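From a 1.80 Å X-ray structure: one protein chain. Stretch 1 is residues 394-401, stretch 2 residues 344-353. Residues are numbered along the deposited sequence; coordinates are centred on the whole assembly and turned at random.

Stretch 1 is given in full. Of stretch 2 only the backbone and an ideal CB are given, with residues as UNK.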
# COMPACT_ATOMS: atom_id res chain seq x y z
N ARG A 394 -32.95 -4.62 0.48
CA ARG A 394 -33.79 -3.41 0.31
C ARG A 394 -32.95 -2.14 0.41
O ARG A 394 -33.22 -1.15 -0.28
CB ARG A 394 -34.91 -3.36 1.37
CG ARG A 394 -36.06 -2.38 1.04
CD ARG A 394 -37.06 -2.24 2.21
NE ARG A 394 -36.38 -1.92 3.46
CZ ARG A 394 -35.87 -0.73 3.76
NH1 ARG A 394 -35.98 0.27 2.88
NH2 ARG A 394 -35.25 -0.53 4.92
N VAL A 395 -31.94 -2.15 1.30
CA VAL A 395 -31.13 -0.98 1.56
C VAL A 395 -29.99 -0.85 0.55
O VAL A 395 -29.74 0.23 0.04
CB VAL A 395 -30.60 -1.04 3.01
CG1 VAL A 395 -29.53 0.01 3.21
CG2 VAL A 395 -31.77 -0.85 4.01
N MET A 396 -29.32 -1.94 0.20
CA MET A 396 -28.17 -1.87 -0.72
C MET A 396 -28.52 -2.13 -2.17
O MET A 396 -27.64 -1.95 -3.04
CB MET A 396 -27.10 -2.85 -0.31
CG MET A 396 -26.36 -2.39 0.89
SD MET A 396 -25.07 -3.57 1.13
CE MET A 396 -23.90 -3.18 -0.19
N GLY A 397 -29.72 -2.61 -2.45
CA GLY A 397 -30.17 -2.93 -3.80
C GLY A 397 -29.89 -4.37 -4.18
O GLY A 397 -29.18 -5.11 -3.49
N LYS A 398 -30.48 -4.81 -5.31
CA LYS A 398 -30.26 -6.18 -5.77
C LYS A 398 -28.88 -6.39 -6.41
O LYS A 398 -28.42 -7.54 -6.52
CB LYS A 398 -31.33 -6.59 -6.78
CG LYS A 398 -32.75 -6.40 -6.26
CD LYS A 398 -33.83 -6.66 -7.33
CE LYS A 398 -35.23 -6.37 -6.75
NZ LYS A 398 -36.14 -5.62 -7.69
N ASP A 399 -28.23 -5.32 -6.86
CA ASP A 399 -26.95 -5.49 -7.56
C ASP A 399 -25.80 -5.48 -6.55
O ASP A 399 -25.01 -4.52 -6.44
CB ASP A 399 -26.78 -4.42 -8.64
CG ASP A 399 -27.53 -4.75 -9.91
OD1 ASP A 399 -27.95 -5.92 -10.09
OD2 ASP A 399 -27.69 -3.83 -10.74
N ILE A 400 -25.70 -6.59 -5.80
CA ILE A 400 -24.67 -6.80 -4.79
C ILE A 400 -24.25 -8.25 -4.82
O ILE A 400 -25.01 -9.13 -5.24
CB ILE A 400 -25.15 -6.45 -3.35
CG1 ILE A 400 -26.32 -7.36 -2.95
CG2 ILE A 400 -25.57 -5.02 -3.27
CD1 ILE A 400 -26.88 -7.05 -1.54
N ILE A 401 -23.08 -8.51 -4.25
CA ILE A 401 -22.67 -9.85 -3.86
C ILE A 401 -22.75 -9.91 -2.34
O ILE A 401 -22.21 -9.05 -1.65
CB ILE A 401 -21.25 -10.16 -4.36
CG1 ILE A 401 -21.21 -10.06 -5.89
CG2 ILE A 401 -20.82 -11.53 -3.83
CD1 ILE A 401 -19.73 -9.93 -6.39
N UNK A 344 -21.55 3.95 3.86
CA UNK A 344 -21.60 2.71 3.08
C UNK A 344 -22.47 2.91 1.85
O UNK A 344 -22.17 2.35 0.77
CB UNK A 344 -22.13 1.55 3.93
N UNK A 345 -23.54 3.71 1.99
CA UNK A 345 -24.41 3.96 0.84
C UNK A 345 -23.71 4.83 -0.20
O UNK A 345 -23.90 4.62 -1.41
CB UNK A 345 -25.71 4.63 1.29
N UNK A 346 -22.88 5.79 0.23
CA UNK A 346 -22.08 6.55 -0.73
C UNK A 346 -21.05 5.68 -1.43
O UNK A 346 -20.81 5.85 -2.64
CB UNK A 346 -21.38 7.71 -0.03
N UNK A 347 -20.41 4.75 -0.70
CA UNK A 347 -19.50 3.77 -1.32
C UNK A 347 -20.18 2.97 -2.43
O UNK A 347 -19.58 2.71 -3.47
CB UNK A 347 -18.96 2.81 -0.26
N UNK A 348 -21.37 2.45 -2.15
CA UNK A 348 -22.07 1.68 -3.20
C UNK A 348 -22.40 2.59 -4.37
O UNK A 348 -22.25 2.19 -5.54
CB UNK A 348 -23.35 1.04 -2.65
N UNK A 349 -22.79 3.84 -4.10
CA UNK A 349 -23.11 4.72 -5.22
C UNK A 349 -21.89 5.00 -6.07
O UNK A 349 -21.97 4.97 -7.30
CB UNK A 349 -23.70 6.04 -4.71
N UNK A 350 -20.74 5.25 -5.44
CA UNK A 350 -19.59 5.63 -6.28
C UNK A 350 -19.07 4.44 -7.12
O UNK A 350 -18.52 4.65 -8.20
CB UNK A 350 -18.46 6.17 -5.40
N UNK A 351 -19.24 3.19 -6.68
CA UNK A 351 -18.76 2.08 -7.49
C UNK A 351 -19.80 1.58 -8.50
O UNK A 351 -19.41 0.93 -9.49
CB UNK A 351 -18.34 0.93 -6.58
N UNK A 352 -21.11 1.88 -8.30
CA UNK A 352 -22.11 1.34 -9.22
C UNK A 352 -22.62 2.36 -10.22
O UNK A 352 -23.13 1.96 -11.27
CB UNK A 352 -23.29 0.78 -8.43
N UNK A 353 -22.64 3.64 -9.89
CA UNK A 353 -23.35 4.61 -10.73
C UNK A 353 -22.57 5.02 -11.97
O UNK A 353 -21.34 4.97 -12.02
CB UNK A 353 -23.68 5.86 -9.91

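Stretch 1 presents the last turn of a helix, ending at Met396, and then a loop that opens at Gly397. Where the helix stops, its final carbonyls lack the amides of a following turn, so they are natural targets for donors from the neighbouring helix, stretch 2.

Position 344 points its CA-to-CB bond toward stretch 1, yet no atom there lies within 5.5 Å of the ideal CB. A medium or branched apolar residue would suit the space beside the Met396 thioether. The residue is Val344, chi1 t, whose CG1 comes no closer than 5.0 Å to Met396 CE.

At 345 the bond runs sideways, and Val395 and Met396 offer an apolar surface some way off. Something long enough to turn back is needed: leucine, methionine or isoleucine. Leu345 does this, with chi1 at -90° and chi2 at 41°; its end comes nearer than its CB, and CD1 packs 4.1 Å from Val395 CG1.

Positions 346 and 347 are out of reach of stretch 1, which therefore sets no preference between helix-compatible residues. They are Glu346 and His347.

Position 348 faces stretch 1 with its ideal CB only 4.9 Å from Met396 CE. That closeness favours a small or short branched side chain, such as alanine, serine, valine or threonine; a polar one would need a partner within its own helix. Thr348 meets both demands. Its CG2 touches Met396 CE at 3.7 Å, while OG1 donates to the carbonyl Leu345 O at 2.8 Å, one turn back.

Positions 349, 350 and 351 are out of reach of stretch 1, which sets no preference there. Arg349 serves its own helix, its NH2 forming a salt bridge to Glu346 OE1 at 2.8 Å; Ile350 and Val351 follow.

Position 352 is the decisive one. CA-to-CB points toward stretch 1, but the ideal CB has nothing there within 5.5 Å, so a short side chain would fall short. Beyond the gap wait the carbonyls of Met396 and Asp399, calling for a long donor; lysine could also be considered, but a flat guanidinium offers several N-H groups at its edge, so that one carbonyl can take two of them. Arg352 extends with chi1 m, chi2 t and chi3 m, and its NH1 donates to Met396 O at 2.8 Å and to Asp399 O at 3.0 Å. NH2 adds a second bond to Met396 O at 2.9 Å. The carbonyls lie at the edge of the guanidinium, near its plane, where its N-H groups point. A water extends the network, accepting a weak bond from Arg352 NH2 at 3.2 Å and donating to Val395 O at 3.1 Å. Gly397 leaves room here: an ideal CB on it would be a tight 3.3 Å from Arg352 NH2, although at these backbone angles a CB would also be jammed against Met396 O, which by itself calls for glycine.

Position 353 has left helical angles and lies beyond reach. Glu353 instead pairs with Arg349, OE1 to NH1 at 3.4 Å.

Stretch 2, residues 344-353: VLEHTRIVRE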
# COMPACT_ATOMS: atom_id res chain seq x y z
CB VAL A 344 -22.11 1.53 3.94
CG1 VAL A 344 -22.45 0.29 3.05
CG2 VAL A 344 -21.06 1.18 4.98
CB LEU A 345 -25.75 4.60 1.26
CG LEU A 345 -26.90 3.65 1.60
CD1 LEU A 345 -26.39 2.45 2.41
CD2 LEU A 345 -27.99 4.38 2.38
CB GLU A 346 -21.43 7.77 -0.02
CG GLU A 346 -22.51 8.79 0.40
CD GLU A 346 -23.49 9.22 -0.75
OE1 GLU A 346 -23.03 9.92 -1.67
OE2 GLU A 346 -24.72 8.87 -0.78
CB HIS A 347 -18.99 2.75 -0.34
CG HIS A 347 -18.13 3.29 0.75
ND1 HIS A 347 -17.74 2.52 1.82
CD2 HIS A 347 -17.61 4.53 0.94
CE1 HIS A 347 -17.00 3.27 2.63
NE2 HIS A 347 -16.91 4.49 2.13
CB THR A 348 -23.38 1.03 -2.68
OG1 THR A 348 -24.38 2.04 -2.51
CG2 THR A 348 -23.14 0.27 -1.37
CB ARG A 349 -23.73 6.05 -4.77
CG ARG A 349 -25.13 5.98 -4.21
CD ARG A 349 -25.56 7.39 -3.74
NE ARG A 349 -25.67 8.29 -4.90
CZ ARG A 349 -25.31 9.57 -4.94
NH1 ARG A 349 -25.47 10.24 -6.08
NH2 ARG A 349 -24.80 10.19 -3.87
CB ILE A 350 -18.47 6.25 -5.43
CG1 ILE A 350 -17.43 6.96 -6.36
CG2 ILE A 350 -17.72 5.19 -4.51
CD1 ILE A 350 -18.05 8.16 -7.16
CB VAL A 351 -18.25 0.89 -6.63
CG1 VAL A 351 -17.17 1.38 -5.61
CG2 VAL A 351 -19.39 0.20 -5.86
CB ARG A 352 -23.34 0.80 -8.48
CG ARG A 352 -23.02 -0.40 -7.65
CD ARG A 352 -24.40 -1.10 -7.41
NE ARG A 352 -25.34 -0.26 -6.66
CZ ARG A 352 -26.11 -0.72 -5.67
NH1 ARG A 352 -25.99 -1.98 -5.29
NH2 ARG A 352 -26.96 0.06 -5.02
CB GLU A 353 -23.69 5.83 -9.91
CG GLU A 353 -24.83 5.48 -8.97
CD GLU A 353 -25.34 6.67 -8.23
OE1 GLU A 353 -24.60 7.67 -8.12
OE2 GLU A 353 -26.47 6.59 -7.73
O HOH W 1 -29.00 1.25 -2.81
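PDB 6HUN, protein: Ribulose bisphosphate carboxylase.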